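Local coordinates for 70 KDA protein (Xanthomonas sp., PDB 4B2N), which acts as a processive rubber oxygenase, a dioxygenase-type cytochrome with two covalently bound c-type hemes that oxidatively cleaves the polyisoprene of latex, at residues Ser197-Ala202 with Gly508-Ala513; Gly235-Leu240 with Leu610-Pro615; Gly379-Pro384 with His641-Ser646; Pro82-Pro85 with Gln90-Ala93. All coordinates share one frame; numbering follows the deposited sequence.

Overall arrangement
Contacts 1, 2 and 3 illustrate how a large, loop-rich diheme protein ties distant parts of its chain together: their segments alternate along the sequence, so the paths cross. Contact 4 is local and closes before any of the others opens. Contact 3 carries H641, an axial ligand of the second heme, and contact 1 is its nearest companion, with centres 29 Å apart and closest atoms about 11 Å apart. The side chain of W510 in contact 1 stays about 9 Å from a heme. Contact 4 lies farther off, its R84 side chain being about 12 Å from a heme. Contact 2 lies away from the heme-binding sites, with its centre 44 Å from that of contact 3.

Contact 1. Residues Ser197-Ala202 with Gly508-Ala513; sequences SRLGTA and GAWATA
L199 packs against W510 and A511, and one methyl, CD2, makes every close approach. L199 CD2 lies 3.7 Å from W510 CZ3 on the six-membered part of the indole, 3.6 Å from A511 O and 4.0 Å from A511 CB. With CG anti to the backbone N (chi1 177°), the isobutyl group is carried away from that nitrogen and brings CD2 to W510 and A511, meeting the indole at a slant. Within segment 508-513, A511 CB sits over the centre of the indole, 3.4 Å above its plane, while the backbone turn is closed by A511 N bonding G508 O. The indole is further fixed by W510 NE1 bonding A349 O and by an edge-to-face stack with Y351. All three touching residues are buried. A few residues on, the chain runs out toward solvent, with T201 partly exposed and A202 exposed and well clear of segment 508-513. The join links two long loops. One follows helix 192-195, which carries the heme-bound C194 and the axial ligand H195, and leads to helix 218-226; the other, within the cytochrome c-like region, runs from strand 500-502 to helix 524-528.

Contact 2. Residues Gly235-Leu240 with Leu610-Pro615; sequences GNLLPL and LAYQSP
The phenol ring of Y612 is the flat group here, and L237 comes to it at a slant: methyl CD2 of L237 stands 3.7 Å from Y612 CD2 and 4.1 Å from Y612 CE2. At the rim of the same ring, in its plane, lies L610 O, supplied by the tyrosine's own segment, and Q606 of helix 599-607 also packs against the tyrosine side chain. Y612 CG is placed between its backbone N and carbonyl carbon (chi1 68°), which turns the ring back toward the leucine.

L237 is the worked example of a branched side chain whose methyls each serve their own pair of neighbours. L237 CD2, besides meeting the tyrosine, lies 3.8 Å from Q613 O, whereas L237 CD1 touches P615 CD at 4.0 Å and S614 OG at the same 4.0 Å. The leucine and the proline ring run past one another in opposite senses. The torsions of L237 (chi1 -104°, chi2 28°) are well removed from the staggered values and may reflect some strain. The join is apolar in character, and the backbone polar groups beside it are paired with residues outside the two segments: L237 N with Q606 OE1, and Q613 O with Y597 OH.

Burial is uneven, with L237 and P615 enclosed and Y612 more exposed. Two loops meet here. Segment 235-240 lies between helices 218-226 and 253-261; segment 610-615 lies in the loop that joins helix 599-607 to helix 620-626. F226 at the end of helix 218-226 packs against L237, S614 and P615, while helix 599-607 contributes Q606, which packs on Y612.

Contact 3. Residues Gly379-Pro384 with His641-Ser646; sequences GAIPKP and HDFTQS. With HEC (heme c), chain D.
F643 stands between I381 and a bis-histidine heme c, an arrangement in which the iron has H641 as one axial ligand and, as the other, H394 of the CXXCH heme-attachment motif, whose C390 and C393 bind the heme covalently. In the first shell, H641 NE2 binds the iron at 2.0 Å. F643 leans over this ligand, its CE1 3.4 Å above the centre of the imidazole, and F643 CE1 also comes 3.4 Å from C1C of the porphyrin. P384 adds a lighter touch, its CG lying 4.0 Å from heme CBC.

The second shell is I381, which crosses the phenylalanine at about a right angle. I381 CG2 meets the ring at the edge, near the ring plane, 4.2 Å from F643 CD2. The other arm ends in CD1, which rests on the backbone at F643 and also brushes D642. With chi1 at -60°, CG2 lies anti to the backbone N and turns to the ring, while CG1 carries CD1 to the main chain.

Farther out, the turn that carries F643 is a 3-10 segment, 643-646, in which Q645 N bonds D642 O at 3.0 Å. D642 OD2 makes a salt bridge to R427, and N378 receives Q645 NE2 and donates to F643 O, tying the 3-10 turn to the loop preceding I381. The closest approach between the two segments is I381 CD1 to F643 N, 3.8 Å.

Contact 4. Residues Pro82-Pro85 with Gln90-Ala93; sequences PPRP and QFRA
P85 turns its ring toward the helix that starts just after it: P85 CB lies 3.7 Å from the backbone N of F91 and 3.8 Å from Q90 CB. P85 CG, meanwhile, comes to the edge of the F91 ring, near its plane. F91 holds its CG anti to the backbone N (chi1 178°), a torsion that sets the ring with the proline CG at its edge; F91 CB and P85 CB are 4.0 Å apart.

Q90 also packs on P85. Its chain leaves with CG anti to the carbonyl carbon and then runs extended (chi2 177°), bringing Q90 OE1 alongside P85 CA, at 3.4 Å. Q90 OE1 accepts from T86 N and, at 3.1 Å, from a water O; the O of that water also donates to R84 O at 2.7 Å. An amide oxygen thus receives two donors, and the water stitches the glutamine to the main chain ahead of P85.

R84 bends back at its third torsion (chi3 48°), which folds the guanidinium over its own neighbour: P85 CD lies 4.0 Å above one face of the R84 guanidinium, offset toward the rim. F91 CE1 is near the plane of the guanidinium at its edge, a loose approach, while R84 NH2 is engaged by N341.

The contact joins a proline-rich loop to the start of helix 88-104. Helix 333-345 packs against R84, P85 and F91 through N340, N341 and S345, and helix 27-32, linked to helix 88-104 by the C32-C88 disulfide, meets F91 through L28 and M29.

Contact 1. Residues Ser197-Ala202 with Gly508-Ala513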
loop_
_atom_site.group_PDB
_atom_site.type_symbol
_atom_site.label_atom_id
_atom_site.label_comp_id
_atom_site.label_asym_id
_atom_site.label_seq_id
_atom_site.Cartn_x
_atom_site.Cartn_y
_atom_site.Cartn_z
ATOM N N SER A 197 9.057 -1.569 -6.922
ATOM C CA SER A 197 9.737 -2.785 -7.408
ATOM C C SER A 197 10.215 -2.528 -8.806
ATOM O O SER A 197 9.884 -1.505 -9.356
ATOM C CB SER A 197 8.764 -3.967 -7.440
ATOM O OG SER A 197 7.568 -3.574 -8.137
ATOM N N ARG A 198 10.997 -3.463 -9.364
ATOM C CA ARG A 198 11.459 -3.352 -10.750
ATOM C C ARG A 198 10.643 -4.372 -11.468
ATOM O O ARG A 198 10.525 -5.484 -10.951
ATOM C CB ARG A 198 12.935 -3.754 -10.808
ATOM C CG ARG A 198 13.862 -2.679 -10.281
ATOM C CD ARG A 198 15.315 -3.102 -10.558
ATOM N NE ARG A 198 16.248 -2.067 -10.087
ATOM C CZ ARG A 198 16.666 -1.054 -10.850
ATOM N NH1 ARG A 198 16.173 -0.914 -12.098
ATOM N NH2 ARG A 198 17.461 -0.139 -10.350
ATOM N N LEU A 199 10.113 -4.024 -12.637
ATOM C CA LEU A 199 9.649 -5.015 -13.576
ATOM C C LEU A 199 10.573 -4.955 -14.802
ATOM O O LEU A 199 10.518 -3.962 -15.563
ATOM C CB LEU A 199 8.202 -4.718 -13.982
ATOM C CG LEU A 199 7.662 -5.682 -15.027
ATOM C CD1 LEU A 199 7.850 -7.126 -14.496
ATOM C CD2 LEU A 199 6.187 -5.393 -15.301
ATOM N N GLY A 200 11.314 -6.079 -15.033
ATOM C CA GLY A 200 12.482 -6.129 -15.926
ATOM C C GLY A 200 13.750 -5.849 -15.141
ATOM O O GLY A 200 13.724 -5.077 -14.196
ATOM N N THR A 201 14.828 -6.508 -15.512
ATOM C CA THR A 201 16.115 -6.198 -14.983
ATOM C C THR A 201 16.411 -4.719 -15.320
ATOM O O THR A 201 15.747 -4.055 -16.172
ATOM C CB THR A 201 17.233 -7.097 -15.620
ATOM O OG1 THR A 201 17.279 -6.844 -17.040
ATOM C CG2 THR A 201 16.919 -8.527 -15.424
ATOM N N ALA A 202 17.396 -4.199 -14.623
ATOM C CA ALA A 202 17.844 -2.863 -14.884
ATOM C C ALA A 202 18.297 -2.703 -16.341
ATOM O O ALA A 202 18.170 -1.641 -16.866
ATOM C CB ALA A 202 18.958 -2.503 -13.887
ATOM N N GLY A 508 -1.553 1.687 -15.617
ATOM C CA GLY A 508 -0.324 1.095 -14.986
ATOM C C GLY A 508 -0.595 -0.356 -14.616
ATOM O O GLY A 508 0.327 -1.124 -14.362
ATOM N N ALA A 509 -1.861 -0.773 -14.613
ATOM C CA ALA A 509 -2.207 -2.093 -14.075
ATOM C C ALA A 509 -1.585 -3.201 -14.907
ATOM O O ALA A 509 -1.418 -4.309 -14.435
ATOM C CB ALA A 509 -3.716 -2.275 -14.058
ATOM N N TRP A 510 -1.266 -2.917 -16.161
ATOM C CA TRP A 510 -0.515 -3.879 -16.973
ATOM C C TRP A 510 0.706 -4.458 -16.274
ATOM O O TRP A 510 1.098 -5.641 -16.473
ATOM C CB TRP A 510 -0.166 -3.174 -18.316
ATOM C CG TRP A 510 1.025 -2.195 -18.288
ATOM C CD1 TRP A 510 0.982 -0.786 -18.269
ATOM C CD2 TRP A 510 2.446 -2.514 -18.179
ATOM N NE1 TRP A 510 2.225 -0.238 -18.234
ATOM C CE2 TRP A 510 3.158 -1.206 -18.164
ATOM C CE3 TRP A 510 3.194 -3.691 -18.190
ATOM C CZ2 TRP A 510 4.512 -1.110 -18.125
ATOM C CZ3 TRP A 510 4.586 -3.563 -18.098
ATOM C CH2 TRP A 510 5.219 -2.306 -18.094
ATOM N N ALA A 511 1.321 -3.634 -15.409
ATOM C CA ALA A 511 2.604 -3.903 -14.808
ATOM C C ALA A 511 2.539 -4.472 -13.380
ATOM O O ALA A 511 3.589 -4.895 -12.800
ATOM C CB ALA A 511 3.390 -2.592 -14.750
ATOM N N THR A 512 1.374 -4.402 -12.762
ATOM C CA THR A 512 1.280 -4.549 -11.296
ATOM C C THR A 512 0.727 -5.887 -10.849
ATOM O O THR A 512 0.172 -5.997 -9.751
ATOM C CB THR A 512 0.501 -3.383 -10.656
ATOM O OG1 THR A 512 -0.868 -3.443 -11.118
ATOM C CG2 THR A 512 1.077 -2.017 -11.102
ATOM N N ALA A 513 0.874 -6.935 -11.656
ATOM C CA ALA A 513 0.422 -8.238 -11.169
ATOM C C ALA A 513 1.305 -8.655 -9.905
ATOM O O ALA A 513 2.444 -8.234 -9.770
ATOM C CB ALA A 513 0.534 -9.267 -12.310
#

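Contact 2. Residues Gly235-Leu240 with Leu610-Pro615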
loop_
_atom_site.group_PDB
_atom_site.type_symbol
_atom_site.label_atom_id
_atom_site.label_comp_id
_atom_site.label_asym_id
_atom_site.label_seq_id
_atom_site.Cartn_x
_atom_site.Cartn_y
_atom_site.Cartn_z
ATOM N N GLY A 235 15.767 -3.639 25.209
ATOM C CA GLY A 235 14.559 -3.092 24.621
ATOM C C GLY A 235 13.416 -4.029 24.252
ATOM O O GLY A 235 13.554 -5.259 24.106
ATOM N N ASN A 236 12.257 -3.421 24.109
ATOM C CA ASN A 236 11.113 -4.170 23.706
ATOM C C ASN A 236 11.254 -4.682 22.253
ATOM O O ASN A 236 12.027 -4.124 21.443
ATOM C CB ASN A 236 9.875 -3.264 23.837
ATOM C CG ASN A 236 9.329 -3.192 25.266
ATOM O OD1 ASN A 236 10.047 -3.484 26.240
ATOM N ND2 ASN A 236 8.040 -2.794 25.409
ATOM N N LEU A 237 10.463 -5.700 21.902
ATOM C CA LEU A 237 10.150 -6.013 20.478
ATOM C C LEU A 237 9.830 -4.737 19.649
ATOM O O LEU A 237 9.217 -3.804 20.196
ATOM C CB LEU A 237 8.920 -6.925 20.430
ATOM C CG LEU A 237 9.120 -8.407 20.148
ATOM C CD1 LEU A 237 10.484 -8.946 20.590
ATOM C CD2 LEU A 237 7.959 -9.201 20.734
ATOM N N LEU A 238 10.215 -4.704 18.359
ATOM C CA LEU A 238 9.972 -3.497 17.523
ATOM C C LEU A 238 8.640 -3.566 16.854
ATOM O O LEU A 238 8.224 -4.650 16.484
ATOM C CB LEU A 238 11.017 -3.422 16.460
ATOM C CG LEU A 238 12.425 -3.271 17.080
ATOM C CD1 LEU A 238 13.510 -3.240 15.994
ATOM C CD2 LEU A 238 12.565 -2.086 18.014
ATOM N N PRO A 239 7.948 -2.431 16.707
ATOM C CA PRO A 239 6.679 -2.460 15.972
ATOM C C PRO A 239 7.041 -2.523 14.433
ATOM O O PRO A 239 7.386 -1.526 13.839
ATOM C CB PRO A 239 5.995 -1.170 16.360
ATOM C CG PRO A 239 7.124 -0.263 16.844
ATOM C CD PRO A 239 8.217 -1.141 17.392
ATOM N N LEU A 240 7.039 -3.698 13.828
ATOM C CA LEU A 240 7.388 -3.761 12.402
ATOM C C LEU A 240 6.483 -4.819 11.812
ATOM O O LEU A 240 5.961 -5.648 12.537
ATOM C CB LEU A 240 8.879 -4.013 12.164
ATOM C CG LEU A 240 9.365 -5.444 12.319
ATOM C CD1 LEU A 240 10.848 -5.657 12.392
ATOM C CD2 LEU A 240 8.781 -5.823 13.612
ATOM N N LEU A 610 1.571 -7.818 29.140
ATOM C CA LEU A 610 1.053 -9.163 28.916
ATOM C C LEU A 610 2.071 -10.136 28.298
ATOM O O LEU A 610 3.113 -9.732 27.766
ATOM C CB LEU A 610 -0.230 -9.100 28.070
ATOM C CG LEU A 610 -1.203 -8.024 28.568
ATOM C CD1 LEU A 610 -2.307 -7.801 27.556
ATOM C CD2 LEU A 610 -1.800 -8.353 29.947
ATOM N N ALA A 611 1.776 -11.430 28.412
ATOM C CA ALA A 611 2.615 -12.457 27.861
ATOM C C ALA A 611 2.740 -12.214 26.338
ATOM O O ALA A 611 1.782 -11.890 25.672
ATOM C CB ALA A 611 2.016 -13.840 28.136
ATOM N N TYR A 612 3.929 -12.418 25.815
ATOM C CA TYR A 612 4.175 -12.175 24.413
ATOM C C TYR A 612 5.156 -13.226 23.938
ATOM O O TYR A 612 5.982 -13.736 24.750
ATOM C CB TYR A 612 4.746 -10.742 24.176
ATOM C CG TYR A 612 6.134 -10.570 24.726
ATOM C CD1 TYR A 612 6.336 -10.159 26.045
ATOM C CD2 TYR A 612 7.258 -10.835 23.931
ATOM C CE1 TYR A 612 7.603 -10.035 26.562
ATOM C CE2 TYR A 612 8.525 -10.740 24.454
ATOM C CZ TYR A 612 8.699 -10.315 25.744
ATOM O OH TYR A 612 9.989 -10.227 26.231
ATOM N N GLN A 613 5.124 -13.464 22.625
ATOM C CA GLN A 613 5.907 -14.478 21.893
ATOM C C GLN A 613 6.881 -13.682 20.957
ATOM O O GLN A 613 6.477 -12.720 20.264
ATOM C CB GLN A 613 4.832 -15.340 21.116
ATOM C CG GLN A 613 5.294 -16.427 20.141
ATOM C CD GLN A 613 4.264 -16.857 19.041
ATOM O OE1 GLN A 613 4.622 -17.567 18.042
ATOM N NE2 GLN A 613 2.994 -16.440 19.207
ATOM N N SER A 614 8.160 -14.003 20.996
ATOM C CA SER A 614 9.109 -13.321 20.149
ATOM C C SER A 614 9.059 -13.928 18.742
ATOM O O SER A 614 8.573 -15.057 18.582
ATOM C CB SER A 614 10.486 -13.542 20.732
ATOM O OG SER A 614 10.567 -12.756 21.912
ATOM N N PRO A 615 9.565 -13.197 17.737
ATOM C CA PRO A 615 9.453 -13.672 16.364
ATOM C C PRO A 615 10.132 -15.031 16.198
ATOM O O PRO A 615 11.235 -15.296 16.737
ATOM C CB PRO A 615 10.166 -12.576 15.538
ATOM C CG PRO A 615 10.062 -11.336 16.395
ATOM C CD PRO A 615 10.153 -11.840 17.821
#

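Contact 3. Residues Gly379-Pro384 with His641-Ser646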
loop_
_atom_site.group_PDB
_atom_site.type_symbol
_atom_site.label_atom_id
_atom_site.label_comp_id
_atom_site.label_asym_id
_atom_site.label_seq_id
_atom_site.Cartn_x
_atom_site.Cartn_y
_atom_site.Cartn_z
ATOM N N GLY A 379 -27.046 -12.636 -12.359
ATOM C CA GLY A 379 -28.314 -12.428 -11.608
ATOM C C GLY A 379 -28.126 -12.467 -10.090
ATOM O O GLY A 379 -28.766 -11.699 -9.355
ATOM N N ALA A 380 -27.211 -13.316 -9.629
ATOM C CA ALA A 380 -26.925 -13.510 -8.190
ATOM C C ALA A 380 -25.976 -12.462 -7.551
ATOM O O ALA A 380 -25.776 -12.454 -6.333
ATOM C CB ALA A 380 -26.274 -14.879 -8.009
ATOM N N ILE A 381 -25.360 -11.628 -8.368
ATOM C CA ILE A 381 -24.445 -10.587 -7.852
ATOM C C ILE A 381 -25.157 -9.269 -7.919
ATOM O O ILE A 381 -25.427 -8.804 -9.023
ATOM C CB ILE A 381 -23.130 -10.533 -8.680
ATOM C CG1 ILE A 381 -22.426 -11.897 -8.586
ATOM C CG2 ILE A 381 -22.216 -9.405 -8.168
ATOM C CD1 ILE A 381 -21.419 -12.174 -9.685
ATOM N N PRO A 382 -25.459 -8.656 -6.767
ATOM C CA PRO A 382 -26.092 -7.345 -6.813
ATOM C C PRO A 382 -25.330 -6.382 -7.747
ATOM O O PRO A 382 -24.078 -6.317 -7.712
ATOM C CB PRO A 382 -26.006 -6.837 -5.376
ATOM C CG PRO A 382 -25.783 -8.045 -4.512
ATOM C CD PRO A 382 -25.114 -9.081 -5.384
ATOM N N LYS A 383 -26.066 -5.625 -8.570
ATOM C CA LYS A 383 -25.446 -4.764 -9.543
ATOM C C LYS A 383 -25.554 -3.343 -9.063
ATOM O O LYS A 383 -26.649 -2.902 -8.750
ATOM C CB LYS A 383 -26.130 -4.898 -10.942
ATOM C CG LYS A 383 -25.649 -3.850 -11.947
ATOM C CD LYS A 383 -26.370 -3.953 -13.269
ATOM C CE LYS A 383 -26.116 -2.724 -14.140
ATOM N NZ LYS A 383 -26.802 -2.982 -15.444
ATOM N N PRO A 384 -24.432 -2.606 -9.008
ATOM C CA PRO A 384 -24.554 -1.197 -8.636
ATOM C C PRO A 384 -25.227 -0.301 -9.664
ATOM O O PRO A 384 -25.447 -0.701 -10.824
ATOM C CB PRO A 384 -23.100 -0.745 -8.454
ATOM C CG PRO A 384 -22.322 -2.008 -8.141
ATOM C CD PRO A 384 -23.021 -3.069 -9.014
ATOM N N HIS A 641 -14.983 -10.637 -7.678
ATOM C CA HIS A 641 -14.927 -9.943 -8.934
ATOM C C HIS A 641 -15.346 -10.936 -10.037
ATOM O O HIS A 641 -14.773 -10.968 -11.122
ATOM C CB HIS A 641 -13.484 -9.446 -9.132
ATOM C CG HIS A 641 -13.342 -8.377 -10.172
ATOM N ND1 HIS A 641 -13.324 -8.638 -11.494
ATOM C CD2 HIS A 641 -13.162 -7.011 -10.037
ATOM C CE1 HIS A 641 -13.110 -7.481 -12.156
ATOM N NE2 HIS A 641 -13.021 -6.503 -11.258
ATOM N N ASP A 642 -16.357 -11.721 -9.737
ATOM C CA ASP A 642 -16.797 -12.837 -10.577
ATOM C C ASP A 642 -17.732 -12.458 -11.676
ATOM O O ASP A 642 -18.008 -13.308 -12.561
ATOM C CB ASP A 642 -17.535 -13.866 -9.715
ATOM C CG ASP A 642 -16.641 -14.545 -8.773
ATOM O OD1 ASP A 642 -15.743 -15.260 -9.255
ATOM O OD2 ASP A 642 -16.821 -14.397 -7.539
ATOM N N PHE A 643 -18.242 -11.227 -11.635
ATOM C CA PHE A 643 -19.109 -10.718 -12.720
ATOM C C PHE A 643 -18.402 -10.693 -14.072
ATOM O O PHE A 643 -19.035 -10.595 -15.085
ATOM C CB PHE A 643 -19.624 -9.337 -12.401
ATOM C CG PHE A 643 -18.616 -8.479 -11.644
ATOM C CD1 PHE A 643 -17.522 -7.897 -12.310
ATOM C CD2 PHE A 643 -18.790 -8.276 -10.296
ATOM C CE1 PHE A 643 -16.572 -7.125 -11.586
ATOM C CE2 PHE A 643 -17.806 -7.544 -9.525
ATOM C CZ PHE A 643 -16.757 -6.945 -10.192
ATOM N N THR A 644 -17.079 -10.773 -14.095
ATOM C CA THR A 644 -16.379 -10.939 -15.368
ATOM C C THR A 644 -16.603 -12.299 -16.106
ATOM O O THR A 644 -16.255 -12.456 -17.278
ATOM C CB THR A 644 -14.911 -10.704 -15.169
ATOM O OG1 THR A 644 -14.425 -11.620 -14.180
ATOM C CG2 THR A 644 -14.693 -9.304 -14.641
ATOM N N GLN A 645 -17.138 -13.270 -15.400
ATOM C CA GLN A 645 -17.438 -14.603 -16.005
ATOM C C GLN A 645 -18.399 -14.542 -17.187
ATOM O O GLN A 645 -18.403 -15.456 -17.985
ATOM C CB GLN A 645 -18.049 -15.517 -14.965
ATOM C CG GLN A 645 -19.493 -15.165 -14.683
ATOM C CD GLN A 645 -19.938 -15.632 -13.316
ATOM O OE1 GLN A 645 -19.306 -16.497 -12.698
ATOM N NE2 GLN A 645 -21.018 -15.033 -12.807
ATOM N N SER A 646 -19.197 -13.481 -17.258
ATOM C CA SER A 646 -20.207 -13.298 -18.315
ATOM C C SER A 646 -19.528 -12.875 -19.633
ATOM O O SER A 646 -20.165 -12.932 -20.697
ATOM C CB SER A 646 -21.226 -12.229 -17.882
ATOM O OG SER A 646 -20.679 -10.881 -17.938
HETATM FE FE HEC D . -12.636 -4.573 -11.467
HETATM C CHA HEC D . -10.174 -5.105 -9.101
HETATM C CHB HEC D . -10.266 -4.855 -14.116
HETATM C CHC HEC D . -15.105 -4.560 -13.829
HETATM C CHD HEC D . -14.679 -3.243 -9.077
HETATM N NA HEC D . -10.627 -4.795 -11.567
HETATM C C1A HEC D . -9.782 -5.160 -10.490
HETATM C C2A HEC D . -8.427 -5.454 -10.948
HETATM C C3A HEC D . -8.455 -5.368 -12.420
HETATM C C4A HEC D . -9.824 -5.039 -12.757
HETATM C CMA HEC D . -7.271 -5.571 -13.340
HETATM C CAA HEC D . -7.181 -5.686 -10.097
HETATM C CBA HEC D . -6.743 -4.208 -9.783
HETATM C CGA HEC D . -5.629 -4.187 -8.724
HETATM O O1A HEC D . -5.346 -5.284 -8.176
HETATM O O2A HEC D . -4.953 -3.141 -8.408
HETATM N NB HEC D . -12.638 -4.705 -13.622
HETATM C C1B HEC D . -11.663 -4.800 -14.524
HETATM C C2B HEC D . -12.079 -4.855 -15.929
HETATM C C3B HEC D . -13.549 -4.788 -15.825
HETATM C C4B HEC D . -13.767 -4.697 -14.391
HETATM C CMB HEC D . -11.178 -4.949 -17.139
HETATM C CAB HEC D . -14.583 -4.849 -16.930
HETATM C CBB HEC D . -14.643 -6.085 -17.580
HETATM N NC HEC D . -14.455 -3.894 -11.505
HETATM C C1C HEC D . -15.439 -4.101 -12.512
HETATM C C2C HEC D . -16.803 -3.763 -12.122
HETATM C C3C HEC D . -16.672 -3.369 -10.741
HETATM C C4C HEC D . -15.242 -3.552 -10.369
HETATM C CMC HEC D . -18.066 -3.811 -12.968
HETATM C CAC HEC D . -17.819 -2.940 -9.876
HETATM C CBC HEC D . -18.958 -3.636 -9.697
HETATM N ND HEC D . -12.439 -4.170 -9.536
HETATM C C1D HEC D . -13.343 -3.713 -8.676
HETATM C C2D HEC D . -12.968 -3.613 -7.272
HETATM C C3D HEC D . -11.638 -4.177 -7.263
HETATM C C4D HEC D . -11.428 -4.505 -8.670
HETATM C CMD HEC D . -13.773 -3.087 -6.111
HETATM C CAD HEC D . -10.724 -4.342 -6.071
HETATM C CBD HEC D . -10.925 -5.798 -5.622
HETATM C CGD HEC D . -10.048 -6.170 -4.450
HETATM O O1D HEC D . -10.517 -6.656 -3.413
HETATM O O2D HEC D . -8.870 -5.919 -4.594
#

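Contact 4. Residues Pro82-Pro85 with Gln90-Ala93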
loop_
_atom_site.group_PDB
_atom_site.type_symbol
_atom_site.label_atom_id
_atom_site.label_comp_id
_atom_site.label_asym_id
_atom_site.label_seq_id
_atom_site.Cartn_x
_atom_site.Cartn_y
_atom_site.Cartn_z
ATOM N N PRO A 82 -1.013 24.499 6.915
ATOM C CA PRO A 82 -0.356 25.331 5.878
ATOM C C PRO A 82 -1.021 25.014 4.523
ATOM O O PRO A 82 -1.464 23.900 4.320
ATOM C CB PRO A 82 1.067 24.790 5.859
ATOM C CG PRO A 82 1.273 24.122 7.210
ATOM C CD PRO A 82 -0.064 23.572 7.598
ATOM N N PRO A 83 -1.129 26.007 3.630
ATOM C CA PRO A 83 -1.786 25.826 2.349
ATOM C C PRO A 83 -1.009 24.810 1.526
ATOM O O PRO A 83 0.227 24.675 1.681
ATOM C CB PRO A 83 -1.712 27.195 1.705
ATOM C CG PRO A 83 -0.642 27.964 2.432
ATOM C CD PRO A 83 -0.624 27.384 3.834
ATOM N N ARG A 84 -1.728 24.075 0.673
ATOM C CA ARG A 84 -1.092 23.271 -0.304
ATOM C C ARG A 84 -0.432 24.196 -1.365
ATOM O O ARG A 84 -0.757 25.414 -1.439
ATOM C CB ARG A 84 -2.170 22.391 -0.996
ATOM C CG ARG A 84 -2.648 21.193 -0.166
ATOM C CD ARG A 84 -3.500 20.239 -1.019
ATOM N NE ARG A 84 -2.776 19.993 -2.292
ATOM C CZ ARG A 84 -1.755 19.143 -2.408
ATOM N NH1 ARG A 84 -1.353 18.391 -1.356
ATOM N NH2 ARG A 84 -1.113 19.065 -3.545
ATOM N N PRO A 85 0.409 23.633 -2.245
ATOM C CA PRO A 85 1.063 24.416 -3.334
ATOM C C PRO A 85 0.001 25.060 -4.209
ATOM O O PRO A 85 -1.029 24.424 -4.417
ATOM C CB PRO A 85 1.787 23.335 -4.166
ATOM C CG PRO A 85 2.122 22.288 -3.132
ATOM C CD PRO A 85 0.953 22.267 -2.155
ATOM N N GLN A 90 5.931 25.613 -6.924
ATOM C CA GLN A 90 5.715 25.149 -5.542
ATOM C C GLN A 90 5.488 23.650 -5.495
ATOM O O GLN A 90 6.115 22.931 -4.706
ATOM C CB GLN A 90 4.571 25.870 -4.886
ATOM C CG GLN A 90 4.948 27.304 -4.481
ATOM C CD GLN A 90 3.707 27.988 -3.879
ATOM O OE1 GLN A 90 2.704 27.343 -3.611
ATOM N NE2 GLN A 90 3.799 29.310 -3.653
ATOM N N PHE A 91 4.664 23.156 -6.411
ATOM C CA PHE A 91 4.370 21.722 -6.403
ATOM C C PHE A 91 5.599 20.884 -6.766
ATOM O O PHE A 91 5.970 19.871 -6.045
ATOM C CB PHE A 91 3.234 21.458 -7.393
ATOM C CG PHE A 91 2.866 20.005 -7.513
ATOM C CD1 PHE A 91 2.184 19.342 -6.480
ATOM C CD2 PHE A 91 3.190 19.295 -8.656
ATOM C CE1 PHE A 91 1.848 17.976 -6.591
ATOM C CE2 PHE A 91 2.880 17.942 -8.748
ATOM C CZ PHE A 91 2.203 17.288 -7.709
ATOM N N ARG A 92 6.296 21.339 -7.820
ATOM C CA ARG A 92 7.461 20.597 -8.324
ATOM C C ARG A 92 8.553 20.579 -7.244
ATOM O O ARG A 92 9.228 19.568 -7.087
ATOM C CB ARG A 92 7.991 21.196 -9.678
ATOM C CG ARG A 92 7.008 20.953 -10.831
ATOM C CD ARG A 92 7.638 21.227 -12.187
ATOM N NE ARG A 92 7.728 22.656 -12.404
ATOM C CZ ARG A 92 7.159 23.328 -13.415
ATOM N NH1 ARG A 92 6.499 22.708 -14.371
ATOM N NH2 ARG A 92 7.311 24.667 -13.460
ATOM N N ALA A 93 8.707 21.678 -6.505
ATOM C CA ALA A 93 9.752 21.712 -5.456
ATOM C C ALA A 93 9.329 20.744 -4.353
ATOM O O ALA A 93 10.131 20.004 -3.804
ATOM C CB ALA A 93 9.786 23.103 -4.851
HETATM O O HOH W 1 1.100 27.365 -0.942
#